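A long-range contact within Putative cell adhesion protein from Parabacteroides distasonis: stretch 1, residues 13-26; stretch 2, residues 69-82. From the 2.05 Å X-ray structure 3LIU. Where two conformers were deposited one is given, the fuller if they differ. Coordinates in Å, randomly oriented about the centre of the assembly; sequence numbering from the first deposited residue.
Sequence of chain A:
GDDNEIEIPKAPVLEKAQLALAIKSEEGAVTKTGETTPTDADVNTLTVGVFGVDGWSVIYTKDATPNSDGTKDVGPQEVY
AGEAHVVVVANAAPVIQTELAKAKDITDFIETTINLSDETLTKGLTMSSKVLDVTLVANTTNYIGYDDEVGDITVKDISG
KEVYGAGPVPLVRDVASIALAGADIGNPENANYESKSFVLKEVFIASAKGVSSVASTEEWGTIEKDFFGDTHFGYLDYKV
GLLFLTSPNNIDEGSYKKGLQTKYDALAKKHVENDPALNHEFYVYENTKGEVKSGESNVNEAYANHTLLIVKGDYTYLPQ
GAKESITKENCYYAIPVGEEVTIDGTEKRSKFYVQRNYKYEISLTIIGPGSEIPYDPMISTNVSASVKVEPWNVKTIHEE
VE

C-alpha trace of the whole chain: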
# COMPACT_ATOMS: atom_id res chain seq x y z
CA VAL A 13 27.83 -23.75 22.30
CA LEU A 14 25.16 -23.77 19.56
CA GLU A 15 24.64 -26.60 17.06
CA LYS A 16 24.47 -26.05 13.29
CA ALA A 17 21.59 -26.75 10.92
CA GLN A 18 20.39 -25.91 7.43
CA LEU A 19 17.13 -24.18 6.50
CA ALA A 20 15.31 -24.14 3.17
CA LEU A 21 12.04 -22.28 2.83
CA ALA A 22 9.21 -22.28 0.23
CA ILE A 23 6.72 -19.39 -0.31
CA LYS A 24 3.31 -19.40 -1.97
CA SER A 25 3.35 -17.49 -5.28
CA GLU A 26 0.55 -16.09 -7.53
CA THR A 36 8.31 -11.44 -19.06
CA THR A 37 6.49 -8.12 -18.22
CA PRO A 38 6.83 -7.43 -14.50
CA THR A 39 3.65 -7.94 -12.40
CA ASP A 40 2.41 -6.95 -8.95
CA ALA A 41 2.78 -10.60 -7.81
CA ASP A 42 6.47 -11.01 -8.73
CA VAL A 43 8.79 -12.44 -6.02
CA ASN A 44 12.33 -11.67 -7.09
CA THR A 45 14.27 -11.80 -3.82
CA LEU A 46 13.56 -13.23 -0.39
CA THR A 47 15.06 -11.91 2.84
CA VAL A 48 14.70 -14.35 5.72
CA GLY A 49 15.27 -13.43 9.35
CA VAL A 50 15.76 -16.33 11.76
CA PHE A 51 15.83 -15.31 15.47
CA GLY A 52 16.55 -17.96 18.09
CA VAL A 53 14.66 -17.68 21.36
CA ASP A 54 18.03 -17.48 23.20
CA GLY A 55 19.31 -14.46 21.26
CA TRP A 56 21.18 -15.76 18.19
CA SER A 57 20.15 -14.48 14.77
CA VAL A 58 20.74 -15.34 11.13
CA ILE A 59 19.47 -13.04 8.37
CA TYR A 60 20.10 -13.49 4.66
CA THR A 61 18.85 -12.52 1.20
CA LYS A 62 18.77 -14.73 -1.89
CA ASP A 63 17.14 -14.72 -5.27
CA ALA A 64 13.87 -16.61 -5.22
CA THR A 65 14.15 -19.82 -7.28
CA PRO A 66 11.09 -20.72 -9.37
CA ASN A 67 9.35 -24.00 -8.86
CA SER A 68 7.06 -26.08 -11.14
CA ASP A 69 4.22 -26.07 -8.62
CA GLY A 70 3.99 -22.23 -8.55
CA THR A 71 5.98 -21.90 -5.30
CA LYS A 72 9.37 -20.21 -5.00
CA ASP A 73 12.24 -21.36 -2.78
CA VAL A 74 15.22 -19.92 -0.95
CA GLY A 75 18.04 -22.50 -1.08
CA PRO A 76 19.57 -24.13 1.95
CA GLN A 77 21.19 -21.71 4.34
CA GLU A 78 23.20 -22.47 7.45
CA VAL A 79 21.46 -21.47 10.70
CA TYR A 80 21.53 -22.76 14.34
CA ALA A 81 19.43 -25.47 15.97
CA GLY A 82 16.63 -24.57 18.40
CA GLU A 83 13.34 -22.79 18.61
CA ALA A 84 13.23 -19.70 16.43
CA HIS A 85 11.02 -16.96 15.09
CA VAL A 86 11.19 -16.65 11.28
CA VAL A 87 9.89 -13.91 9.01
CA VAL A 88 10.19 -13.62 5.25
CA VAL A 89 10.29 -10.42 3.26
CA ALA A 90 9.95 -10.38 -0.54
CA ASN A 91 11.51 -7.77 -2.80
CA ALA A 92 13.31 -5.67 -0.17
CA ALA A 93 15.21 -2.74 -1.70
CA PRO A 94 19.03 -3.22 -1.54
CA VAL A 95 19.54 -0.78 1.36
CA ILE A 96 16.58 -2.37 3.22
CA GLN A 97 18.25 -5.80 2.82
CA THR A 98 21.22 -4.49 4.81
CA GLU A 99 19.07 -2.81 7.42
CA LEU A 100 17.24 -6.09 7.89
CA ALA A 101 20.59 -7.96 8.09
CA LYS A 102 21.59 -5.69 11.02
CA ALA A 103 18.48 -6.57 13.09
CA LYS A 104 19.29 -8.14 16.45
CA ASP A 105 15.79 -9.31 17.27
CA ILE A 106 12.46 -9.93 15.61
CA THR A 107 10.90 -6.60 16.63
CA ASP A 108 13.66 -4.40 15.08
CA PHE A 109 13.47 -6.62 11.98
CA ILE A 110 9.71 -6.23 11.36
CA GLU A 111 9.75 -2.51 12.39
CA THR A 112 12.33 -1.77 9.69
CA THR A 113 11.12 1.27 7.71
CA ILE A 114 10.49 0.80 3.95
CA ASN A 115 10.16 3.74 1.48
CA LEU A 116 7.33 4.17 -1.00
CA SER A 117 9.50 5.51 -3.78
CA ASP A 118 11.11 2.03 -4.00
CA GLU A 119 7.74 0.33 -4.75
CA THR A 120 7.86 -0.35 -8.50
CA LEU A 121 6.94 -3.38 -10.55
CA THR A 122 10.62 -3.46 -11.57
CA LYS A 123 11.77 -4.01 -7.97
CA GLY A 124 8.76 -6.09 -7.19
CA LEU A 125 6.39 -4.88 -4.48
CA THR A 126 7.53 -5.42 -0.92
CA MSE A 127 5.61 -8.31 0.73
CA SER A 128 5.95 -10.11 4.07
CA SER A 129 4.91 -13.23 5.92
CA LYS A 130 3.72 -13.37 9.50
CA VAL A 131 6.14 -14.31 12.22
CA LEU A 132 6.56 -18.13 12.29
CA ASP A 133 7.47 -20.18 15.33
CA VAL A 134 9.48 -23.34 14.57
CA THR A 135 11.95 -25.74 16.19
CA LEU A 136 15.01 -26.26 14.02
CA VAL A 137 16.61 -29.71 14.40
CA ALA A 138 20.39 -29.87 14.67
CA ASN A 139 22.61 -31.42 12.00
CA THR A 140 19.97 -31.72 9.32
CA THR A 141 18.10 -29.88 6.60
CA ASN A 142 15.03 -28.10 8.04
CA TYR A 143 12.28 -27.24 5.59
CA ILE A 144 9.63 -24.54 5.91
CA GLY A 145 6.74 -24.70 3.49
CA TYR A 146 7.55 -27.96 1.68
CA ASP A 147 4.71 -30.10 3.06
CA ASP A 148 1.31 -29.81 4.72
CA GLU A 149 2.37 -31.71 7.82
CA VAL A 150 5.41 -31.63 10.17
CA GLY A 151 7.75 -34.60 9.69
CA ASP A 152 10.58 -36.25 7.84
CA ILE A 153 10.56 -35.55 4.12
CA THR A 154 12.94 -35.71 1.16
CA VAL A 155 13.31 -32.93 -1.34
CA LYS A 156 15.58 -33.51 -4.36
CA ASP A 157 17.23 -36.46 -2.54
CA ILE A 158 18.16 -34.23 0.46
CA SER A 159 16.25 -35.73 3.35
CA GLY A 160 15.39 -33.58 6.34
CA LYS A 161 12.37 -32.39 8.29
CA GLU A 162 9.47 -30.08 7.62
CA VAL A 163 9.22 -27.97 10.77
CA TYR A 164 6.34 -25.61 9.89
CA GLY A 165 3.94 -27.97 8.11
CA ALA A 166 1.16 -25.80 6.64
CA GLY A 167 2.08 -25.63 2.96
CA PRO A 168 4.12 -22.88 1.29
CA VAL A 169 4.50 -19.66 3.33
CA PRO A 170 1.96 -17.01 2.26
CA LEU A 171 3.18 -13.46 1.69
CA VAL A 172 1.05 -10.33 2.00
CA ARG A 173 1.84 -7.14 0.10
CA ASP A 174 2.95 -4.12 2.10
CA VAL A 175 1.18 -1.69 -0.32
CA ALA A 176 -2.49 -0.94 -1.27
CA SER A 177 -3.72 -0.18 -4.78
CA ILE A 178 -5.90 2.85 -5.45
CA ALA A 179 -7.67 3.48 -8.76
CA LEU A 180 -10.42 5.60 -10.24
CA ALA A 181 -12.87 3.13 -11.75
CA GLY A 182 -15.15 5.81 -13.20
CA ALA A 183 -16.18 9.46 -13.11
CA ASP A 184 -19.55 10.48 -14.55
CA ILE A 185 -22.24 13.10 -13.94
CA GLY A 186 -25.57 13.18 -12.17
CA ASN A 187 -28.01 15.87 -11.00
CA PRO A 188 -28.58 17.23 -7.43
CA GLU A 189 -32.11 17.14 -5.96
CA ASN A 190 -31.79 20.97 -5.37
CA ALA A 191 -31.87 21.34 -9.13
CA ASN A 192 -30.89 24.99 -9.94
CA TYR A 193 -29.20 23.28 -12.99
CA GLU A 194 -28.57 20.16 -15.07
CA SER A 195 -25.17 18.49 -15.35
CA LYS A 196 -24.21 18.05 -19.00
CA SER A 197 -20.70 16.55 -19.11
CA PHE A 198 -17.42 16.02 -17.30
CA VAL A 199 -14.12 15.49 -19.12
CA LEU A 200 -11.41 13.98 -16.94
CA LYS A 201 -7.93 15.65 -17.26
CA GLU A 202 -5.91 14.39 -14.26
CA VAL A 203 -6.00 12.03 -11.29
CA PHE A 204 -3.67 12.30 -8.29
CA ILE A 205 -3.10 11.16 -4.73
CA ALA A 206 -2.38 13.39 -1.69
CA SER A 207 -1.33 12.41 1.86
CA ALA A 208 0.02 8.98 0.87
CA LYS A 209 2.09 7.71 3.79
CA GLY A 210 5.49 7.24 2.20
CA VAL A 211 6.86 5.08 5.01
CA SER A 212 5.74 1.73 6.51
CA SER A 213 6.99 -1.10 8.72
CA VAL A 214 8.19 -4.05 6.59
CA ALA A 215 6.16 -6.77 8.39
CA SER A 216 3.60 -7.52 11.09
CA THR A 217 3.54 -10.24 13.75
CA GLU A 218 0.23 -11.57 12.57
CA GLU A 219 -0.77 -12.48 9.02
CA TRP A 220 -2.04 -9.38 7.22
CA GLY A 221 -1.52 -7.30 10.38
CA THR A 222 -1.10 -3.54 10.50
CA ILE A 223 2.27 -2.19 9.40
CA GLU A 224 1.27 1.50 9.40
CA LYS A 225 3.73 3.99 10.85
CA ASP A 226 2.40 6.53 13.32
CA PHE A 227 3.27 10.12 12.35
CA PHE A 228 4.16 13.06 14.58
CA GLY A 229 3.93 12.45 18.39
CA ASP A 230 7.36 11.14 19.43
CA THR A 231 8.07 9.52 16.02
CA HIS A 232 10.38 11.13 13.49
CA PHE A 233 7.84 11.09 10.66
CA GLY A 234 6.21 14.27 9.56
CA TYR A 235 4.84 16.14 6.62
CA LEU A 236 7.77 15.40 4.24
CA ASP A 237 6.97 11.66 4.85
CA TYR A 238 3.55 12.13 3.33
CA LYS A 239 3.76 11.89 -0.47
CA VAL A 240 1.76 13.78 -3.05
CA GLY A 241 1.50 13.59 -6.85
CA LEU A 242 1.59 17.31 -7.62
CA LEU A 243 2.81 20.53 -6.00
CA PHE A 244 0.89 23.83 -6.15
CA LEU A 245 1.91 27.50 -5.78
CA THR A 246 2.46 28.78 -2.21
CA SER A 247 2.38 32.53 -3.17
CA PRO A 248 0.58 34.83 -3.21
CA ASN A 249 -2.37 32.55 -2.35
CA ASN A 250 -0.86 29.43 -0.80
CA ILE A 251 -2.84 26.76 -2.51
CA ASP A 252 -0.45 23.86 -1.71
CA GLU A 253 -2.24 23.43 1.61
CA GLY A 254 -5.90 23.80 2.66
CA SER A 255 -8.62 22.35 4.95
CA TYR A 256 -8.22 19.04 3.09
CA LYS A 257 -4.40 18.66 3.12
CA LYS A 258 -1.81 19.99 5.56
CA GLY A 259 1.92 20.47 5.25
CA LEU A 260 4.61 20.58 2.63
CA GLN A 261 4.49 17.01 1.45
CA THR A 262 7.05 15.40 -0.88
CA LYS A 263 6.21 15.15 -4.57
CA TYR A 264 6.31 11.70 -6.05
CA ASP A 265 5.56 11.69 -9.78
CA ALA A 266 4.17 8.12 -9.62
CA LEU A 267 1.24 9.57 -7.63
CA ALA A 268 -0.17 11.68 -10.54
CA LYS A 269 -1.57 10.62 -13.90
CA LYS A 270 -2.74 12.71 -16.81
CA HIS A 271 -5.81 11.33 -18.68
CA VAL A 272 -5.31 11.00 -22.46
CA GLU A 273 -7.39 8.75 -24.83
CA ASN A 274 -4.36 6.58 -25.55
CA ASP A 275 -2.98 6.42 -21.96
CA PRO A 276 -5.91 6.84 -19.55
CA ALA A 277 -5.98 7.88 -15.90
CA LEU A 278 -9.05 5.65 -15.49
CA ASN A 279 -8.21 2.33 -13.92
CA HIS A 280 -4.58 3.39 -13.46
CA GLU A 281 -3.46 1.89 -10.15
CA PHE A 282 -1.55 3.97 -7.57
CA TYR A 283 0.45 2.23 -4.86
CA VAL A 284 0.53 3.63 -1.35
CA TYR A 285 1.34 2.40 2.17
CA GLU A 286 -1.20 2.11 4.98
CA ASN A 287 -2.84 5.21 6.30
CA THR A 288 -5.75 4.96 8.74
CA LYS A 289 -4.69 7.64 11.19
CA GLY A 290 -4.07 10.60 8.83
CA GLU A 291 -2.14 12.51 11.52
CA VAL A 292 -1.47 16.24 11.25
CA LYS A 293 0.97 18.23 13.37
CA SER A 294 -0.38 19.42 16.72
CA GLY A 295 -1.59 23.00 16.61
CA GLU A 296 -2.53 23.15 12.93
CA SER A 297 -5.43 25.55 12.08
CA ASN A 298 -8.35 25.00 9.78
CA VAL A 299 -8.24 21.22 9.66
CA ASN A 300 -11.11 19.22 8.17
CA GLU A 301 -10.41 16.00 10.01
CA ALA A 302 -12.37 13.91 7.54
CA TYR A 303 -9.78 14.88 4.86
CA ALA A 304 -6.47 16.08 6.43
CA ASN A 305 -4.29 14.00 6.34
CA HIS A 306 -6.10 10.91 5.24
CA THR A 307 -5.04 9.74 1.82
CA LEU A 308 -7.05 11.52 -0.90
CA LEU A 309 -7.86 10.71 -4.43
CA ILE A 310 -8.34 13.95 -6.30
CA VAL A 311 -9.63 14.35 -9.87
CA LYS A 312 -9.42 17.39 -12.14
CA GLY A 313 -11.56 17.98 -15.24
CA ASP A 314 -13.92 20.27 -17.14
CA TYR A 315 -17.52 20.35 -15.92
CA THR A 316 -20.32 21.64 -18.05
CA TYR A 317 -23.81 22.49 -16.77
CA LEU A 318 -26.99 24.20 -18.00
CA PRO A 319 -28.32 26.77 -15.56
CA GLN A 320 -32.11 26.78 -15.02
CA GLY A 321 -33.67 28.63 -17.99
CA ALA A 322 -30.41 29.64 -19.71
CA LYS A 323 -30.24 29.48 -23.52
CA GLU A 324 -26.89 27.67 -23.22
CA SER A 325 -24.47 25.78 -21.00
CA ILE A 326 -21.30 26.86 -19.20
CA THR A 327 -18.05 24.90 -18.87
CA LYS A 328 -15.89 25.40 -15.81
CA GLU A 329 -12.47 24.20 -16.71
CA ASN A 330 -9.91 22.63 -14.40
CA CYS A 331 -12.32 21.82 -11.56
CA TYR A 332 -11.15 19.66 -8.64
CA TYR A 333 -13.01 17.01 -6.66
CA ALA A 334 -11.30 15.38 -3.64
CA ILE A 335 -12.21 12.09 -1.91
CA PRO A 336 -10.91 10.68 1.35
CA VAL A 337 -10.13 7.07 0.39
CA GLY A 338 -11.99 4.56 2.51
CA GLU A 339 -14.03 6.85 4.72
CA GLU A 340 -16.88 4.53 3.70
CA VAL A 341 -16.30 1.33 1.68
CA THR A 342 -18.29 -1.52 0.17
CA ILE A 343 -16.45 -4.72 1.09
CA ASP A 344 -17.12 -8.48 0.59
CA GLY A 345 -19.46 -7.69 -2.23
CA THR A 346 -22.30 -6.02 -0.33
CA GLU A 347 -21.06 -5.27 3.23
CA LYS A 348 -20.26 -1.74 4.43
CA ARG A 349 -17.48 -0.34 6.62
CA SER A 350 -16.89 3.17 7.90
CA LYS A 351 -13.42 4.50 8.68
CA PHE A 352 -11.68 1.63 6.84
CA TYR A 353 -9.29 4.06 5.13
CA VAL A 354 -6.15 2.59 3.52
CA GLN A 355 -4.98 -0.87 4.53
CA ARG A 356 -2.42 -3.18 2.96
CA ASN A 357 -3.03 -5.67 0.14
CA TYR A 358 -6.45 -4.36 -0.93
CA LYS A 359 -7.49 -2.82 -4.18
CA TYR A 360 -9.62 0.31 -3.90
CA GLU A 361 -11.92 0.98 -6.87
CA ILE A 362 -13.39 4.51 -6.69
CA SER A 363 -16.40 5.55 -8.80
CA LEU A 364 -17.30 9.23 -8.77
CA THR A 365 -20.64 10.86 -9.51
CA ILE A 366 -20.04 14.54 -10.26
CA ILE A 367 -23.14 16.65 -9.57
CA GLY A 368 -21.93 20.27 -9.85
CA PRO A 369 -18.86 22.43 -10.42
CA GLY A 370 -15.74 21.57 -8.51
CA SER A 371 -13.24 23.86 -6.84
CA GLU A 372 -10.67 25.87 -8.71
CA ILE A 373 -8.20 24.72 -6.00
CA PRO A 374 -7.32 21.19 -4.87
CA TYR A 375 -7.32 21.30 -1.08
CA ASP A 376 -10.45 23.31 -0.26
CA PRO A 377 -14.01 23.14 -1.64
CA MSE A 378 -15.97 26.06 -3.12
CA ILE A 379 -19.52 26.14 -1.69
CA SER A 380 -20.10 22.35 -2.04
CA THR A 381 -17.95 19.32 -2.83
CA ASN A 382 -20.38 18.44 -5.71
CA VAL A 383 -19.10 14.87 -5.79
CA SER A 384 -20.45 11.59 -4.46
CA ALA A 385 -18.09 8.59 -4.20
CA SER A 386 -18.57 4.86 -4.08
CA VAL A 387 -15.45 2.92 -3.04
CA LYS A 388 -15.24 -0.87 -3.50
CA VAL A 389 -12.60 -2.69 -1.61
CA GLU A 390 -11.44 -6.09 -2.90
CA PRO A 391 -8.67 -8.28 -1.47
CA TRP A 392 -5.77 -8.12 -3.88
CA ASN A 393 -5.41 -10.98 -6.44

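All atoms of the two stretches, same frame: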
# COMPACT_ATOMS: atom_id res chain seq x y z
N VAL A 13 27.70 -23.15 23.65
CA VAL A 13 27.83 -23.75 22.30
C VAL A 13 26.45 -23.95 21.68
O VAL A 13 25.49 -24.34 22.37
CB VAL A 13 28.56 -25.10 22.32
N LEU A 14 26.37 -23.66 20.38
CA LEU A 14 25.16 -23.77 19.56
C LEU A 14 25.43 -24.75 18.44
O LEU A 14 26.45 -24.64 17.78
CB LEU A 14 24.86 -22.42 18.90
CG LEU A 14 24.28 -21.28 19.72
CD1 LEU A 14 24.36 -19.99 18.88
CD2 LEU A 14 22.84 -21.60 20.16
N GLU A 15 24.50 -25.67 18.17
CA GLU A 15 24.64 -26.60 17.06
C GLU A 15 24.21 -25.99 15.72
O GLU A 15 23.38 -25.08 15.67
CB GLU A 15 23.81 -27.83 17.32
CG GLU A 15 24.28 -28.66 18.46
CD GLU A 15 23.18 -29.56 18.94
OE1 GLU A 15 22.18 -29.05 19.49
OE2 GLU A 15 23.31 -30.78 18.73
N LYS A 16 24.76 -26.53 14.64
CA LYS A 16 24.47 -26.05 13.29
C LYS A 16 23.30 -26.80 12.66
O LYS A 16 23.04 -27.97 12.98
CB LYS A 16 25.68 -26.22 12.38
N ALA A 17 22.62 -26.12 11.73
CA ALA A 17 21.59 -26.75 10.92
C ALA A 17 21.49 -26.00 9.59
O ALA A 17 22.17 -24.99 9.36
CB ALA A 17 20.25 -26.74 11.66
N GLN A 18 20.68 -26.55 8.70
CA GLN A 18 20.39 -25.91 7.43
C GLN A 18 18.89 -25.64 7.39
O GLN A 18 18.10 -26.34 8.04
CB GLN A 18 20.81 -26.80 6.26
CG GLN A 18 22.32 -27.15 6.24
CD GLN A 18 23.17 -26.10 5.54
OE1 GLN A 18 22.76 -25.49 4.55
NE2 GLN A 18 24.39 -25.90 6.04
N LEU A 19 18.51 -24.60 6.66
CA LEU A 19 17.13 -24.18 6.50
C LEU A 19 16.90 -23.91 5.03
O LEU A 19 17.69 -23.20 4.40
CB LEU A 19 16.86 -22.90 7.30
CG LEU A 19 15.42 -22.39 7.20
CD1 LEU A 19 14.42 -23.46 7.75
CD2 LEU A 19 15.28 -21.08 7.95
N ALA A 20 15.84 -24.51 4.48
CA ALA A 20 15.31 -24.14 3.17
C ALA A 20 13.84 -23.81 3.36
O ALA A 20 13.15 -24.39 4.21
CB ALA A 20 15.50 -25.25 2.15
N LEU A 21 13.36 -22.88 2.57
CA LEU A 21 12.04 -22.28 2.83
C LEU A 21 11.31 -22.10 1.50
O LEU A 21 11.91 -21.69 0.54
CB LEU A 21 12.22 -20.96 3.61
CG LEU A 21 10.97 -20.25 4.14
CD1 LEU A 21 11.27 -19.53 5.45
CD2 LEU A 21 10.37 -19.30 3.10
N ALA A 22 10.02 -22.46 1.44
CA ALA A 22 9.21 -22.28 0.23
C ALA A 22 8.06 -21.31 0.49
O ALA A 22 7.38 -21.40 1.55
CB ALA A 22 8.72 -23.61 -0.25
N ILE A 23 7.86 -20.35 -0.43
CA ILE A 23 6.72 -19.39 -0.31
C ILE A 23 5.65 -19.61 -1.38
O ILE A 23 5.93 -20.10 -2.50
CB ILE A 23 7.19 -17.90 -0.33
CG1 ILE A 23 7.75 -17.51 -1.70
CG2 ILE A 23 8.27 -17.69 0.77
CD1 ILE A 23 6.72 -17.06 -2.75
N LYS A 24 4.41 -19.29 -1.03
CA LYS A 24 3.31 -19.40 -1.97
C LYS A 24 3.35 -18.22 -2.94
O LYS A 24 3.52 -17.09 -2.51
CB LYS A 24 1.98 -19.40 -1.24
CG LYS A 24 0.78 -19.76 -2.10
CD LYS A 24 -0.53 -19.29 -1.43
CE LYS A 24 -0.92 -20.17 -0.25
NZ LYS A 24 -1.86 -19.50 0.69
N SER A 25 3.18 -18.50 -4.23
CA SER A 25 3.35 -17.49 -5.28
C SER A 25 2.14 -17.47 -6.22
O SER A 25 1.63 -18.54 -6.59
CB SER A 25 4.64 -17.79 -6.09
OG SER A 25 5.20 -16.60 -6.61
N GLU A 26 1.72 -16.27 -6.64
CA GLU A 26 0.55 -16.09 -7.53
C GLU A 26 0.92 -16.14 -9.03
O GLU A 26 1.60 -15.25 -9.57
CB GLU A 26 -0.17 -14.77 -7.20
CG GLU A 26 -0.33 -14.50 -5.70
CD GLU A 26 -1.44 -13.51 -5.37
OE1 GLU A 26 -1.80 -12.65 -6.21
OE2 GLU A 26 -1.96 -13.61 -4.24
N ASP A 69 5.52 -26.13 -9.27
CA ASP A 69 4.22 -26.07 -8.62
C ASP A 69 3.73 -24.64 -8.30
O ASP A 69 2.81 -24.47 -7.51
CB ASP A 69 4.25 -26.93 -7.34
CG ASP A 69 5.31 -26.46 -6.33
OD1 ASP A 69 5.87 -25.36 -6.53
OD2 ASP A 69 5.56 -27.19 -5.34
N GLY A 70 4.34 -23.62 -8.90
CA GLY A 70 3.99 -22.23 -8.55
C GLY A 70 4.41 -21.74 -7.16
O GLY A 70 3.86 -20.75 -6.65
N THR A 71 5.35 -22.41 -6.52
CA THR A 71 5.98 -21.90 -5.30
C THR A 71 7.37 -21.39 -5.68
O THR A 71 7.88 -21.71 -6.77
CB THR A 71 6.15 -22.99 -4.23
OG1 THR A 71 7.03 -24.03 -4.71
CG2 THR A 71 4.83 -23.58 -3.87
N LYS A 72 7.97 -20.58 -4.81
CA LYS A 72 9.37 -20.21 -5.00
C LYS A 72 10.12 -20.53 -3.74
O LYS A 72 9.54 -20.49 -2.66
CB LYS A 72 9.48 -18.73 -5.32
CG LYS A 72 8.74 -18.34 -6.58
CD LYS A 72 9.22 -17.02 -7.08
CE LYS A 72 9.69 -17.11 -8.50
NZ LYS A 72 10.23 -15.79 -8.91
N ASP A 73 11.41 -20.84 -3.88
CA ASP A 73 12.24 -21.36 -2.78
C ASP A 73 13.42 -20.45 -2.52
O ASP A 73 13.90 -19.76 -3.44
CB ASP A 73 12.78 -22.77 -3.16
CG ASP A 73 11.64 -23.77 -3.44
OD1 ASP A 73 10.64 -23.74 -2.67
OD2 ASP A 73 11.70 -24.53 -4.43
N VAL A 74 13.90 -20.47 -1.28
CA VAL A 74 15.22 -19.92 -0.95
C VAL A 74 16.07 -21.11 -0.52
O VAL A 74 15.69 -21.84 0.39
CB VAL A 74 15.15 -18.84 0.16
CG1 VAL A 74 14.52 -19.38 1.43
CG2 VAL A 74 16.53 -18.28 0.45
N GLY A 75 17.21 -21.29 -1.18
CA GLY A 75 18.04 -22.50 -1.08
C GLY A 75 18.61 -22.66 0.29
O GLY A 75 18.57 -21.72 1.09
N PRO A 76 19.14 -23.86 0.59
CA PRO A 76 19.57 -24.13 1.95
C PRO A 76 20.50 -23.07 2.46
O PRO A 76 21.36 -22.62 1.72
CB PRO A 76 20.28 -25.47 1.83
CG PRO A 76 19.51 -26.16 0.81
CD PRO A 76 19.25 -25.07 -0.24
N GLN A 77 20.33 -22.68 3.71
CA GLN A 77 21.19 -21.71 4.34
C GLN A 77 21.57 -22.25 5.69
O GLN A 77 20.73 -22.84 6.36
CB GLN A 77 20.44 -20.41 4.52
CG GLN A 77 21.13 -19.38 5.40
CD GLN A 77 22.29 -18.73 4.71
OE1 GLN A 77 22.37 -18.70 3.47
NE2 GLN A 77 23.21 -18.19 5.51
N GLU A 78 22.81 -22.06 6.10
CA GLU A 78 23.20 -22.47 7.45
C GLU A 78 22.59 -21.55 8.51
O GLU A 78 22.58 -20.34 8.35
CB GLU A 78 24.72 -22.51 7.61
CG GLU A 78 25.16 -23.41 8.77
CD GLU A 78 26.55 -23.08 9.23
OE1 GLU A 78 27.50 -23.34 8.46
OE2 GLU A 78 26.71 -22.53 10.35
N VAL A 79 22.10 -22.16 9.58
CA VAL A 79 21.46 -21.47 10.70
C VAL A 79 21.85 -22.27 11.96
O VAL A 79 22.69 -23.17 11.87
CB VAL A 79 19.90 -21.38 10.51
CG1 VAL A 79 19.54 -20.56 9.27
CG2 VAL A 79 19.25 -22.74 10.41
N TYR A 80 21.29 -21.95 13.12
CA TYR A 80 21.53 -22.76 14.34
C TYR A 80 20.30 -23.58 14.74
O TYR A 80 19.17 -23.26 14.34
CB TYR A 80 21.97 -21.87 15.52
CG TYR A 80 23.21 -21.03 15.21
CD1 TYR A 80 24.48 -21.60 15.22
CD2 TYR A 80 23.10 -19.67 14.92
CE1 TYR A 80 25.62 -20.85 14.94
CE2 TYR A 80 24.24 -18.90 14.64
CZ TYR A 80 25.50 -19.51 14.65
OH TYR A 80 26.63 -18.77 14.38
N ALA A 81 20.54 -24.65 15.50
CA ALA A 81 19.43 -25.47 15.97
C ALA A 81 18.70 -24.77 17.12
O ALA A 81 19.26 -23.96 17.83
CB ALA A 81 19.90 -26.84 16.39
N GLY A 82 17.43 -25.13 17.31
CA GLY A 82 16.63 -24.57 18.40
C GLY A 82 15.37 -23.92 17.93
O GLY A 82 15.08 -23.84 16.70
O HOH W 1 16.80 -20.90 3.19

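The apolar centre of the contact lies on the sheet face that carries Ala17, Leu19, Leu21 and Ile23 from strand 16-24 and Val74 and Val79 from strand 71-80. Leu21 and Val74 form a pair whose side chains meet closely, CB of Leu21 lying 3.5 Å from CG1 of Val74. Val79 serves two neighbours: its CG2 is 3.9 Å from Leu19 CB and 4.3 Å from Ala17 CB. Lys72 and Gln77 start out on this face too, but their side-chain ends lead away and are hydrogen-bonded elsewhere in the structure.

Beneath these side chains the antiparallel backbones are joined by paired hydrogen bonds. Ala17 and Val79 exchange two, Val79 N to Ala17 O at 2.8 Å and Ala17 N to Val79 O at 3.0 Å; Leu19 and Gln77 do the same: Leu19 N to Gln77 O and Gln77 N to Leu19 O are both 2.8 Å. The register then shifts by one residue, a beta bulge between Leu19 and Leu21. Beyond it Val74 N reaches Leu21 O at 3.0 Å, whereas the return bond from Leu21 N to Val74 O is weak at 3.4 Å. At the bulge, water 1 lies 2.7 Å from Leu19 O and 2.9 Å from Gly75 O, bridging the two strands. The new register continues at Ile23, whose N donates to Lys72 O at 2.8 Å and whose O accepts from Lys72 N at 3.1 Å.

On the other face, Gln18 bends back so that its OE1 comes within 3.7 Å of Pro76 CB, and Asp73 OD1 comes within 3.1 Å of Ala22 CB, a short contact.

Towards one end, Leu14 CD1 sits over the Tyr80 ring, 4.0 Å from its centroid, in a CH-pi contact, while Ala81 N donates to Glu15 O at 2.9 Å. At the other end the pairing loosens: Ser25 N makes only a weak bond to Gly70 O, at 3.4 Å. Nearby, Asp69 OD1 accepts from Thr71 OG1 (2.5 Å) and Thr71 N (3.0 Å), bracing the turn that leads into the second strand.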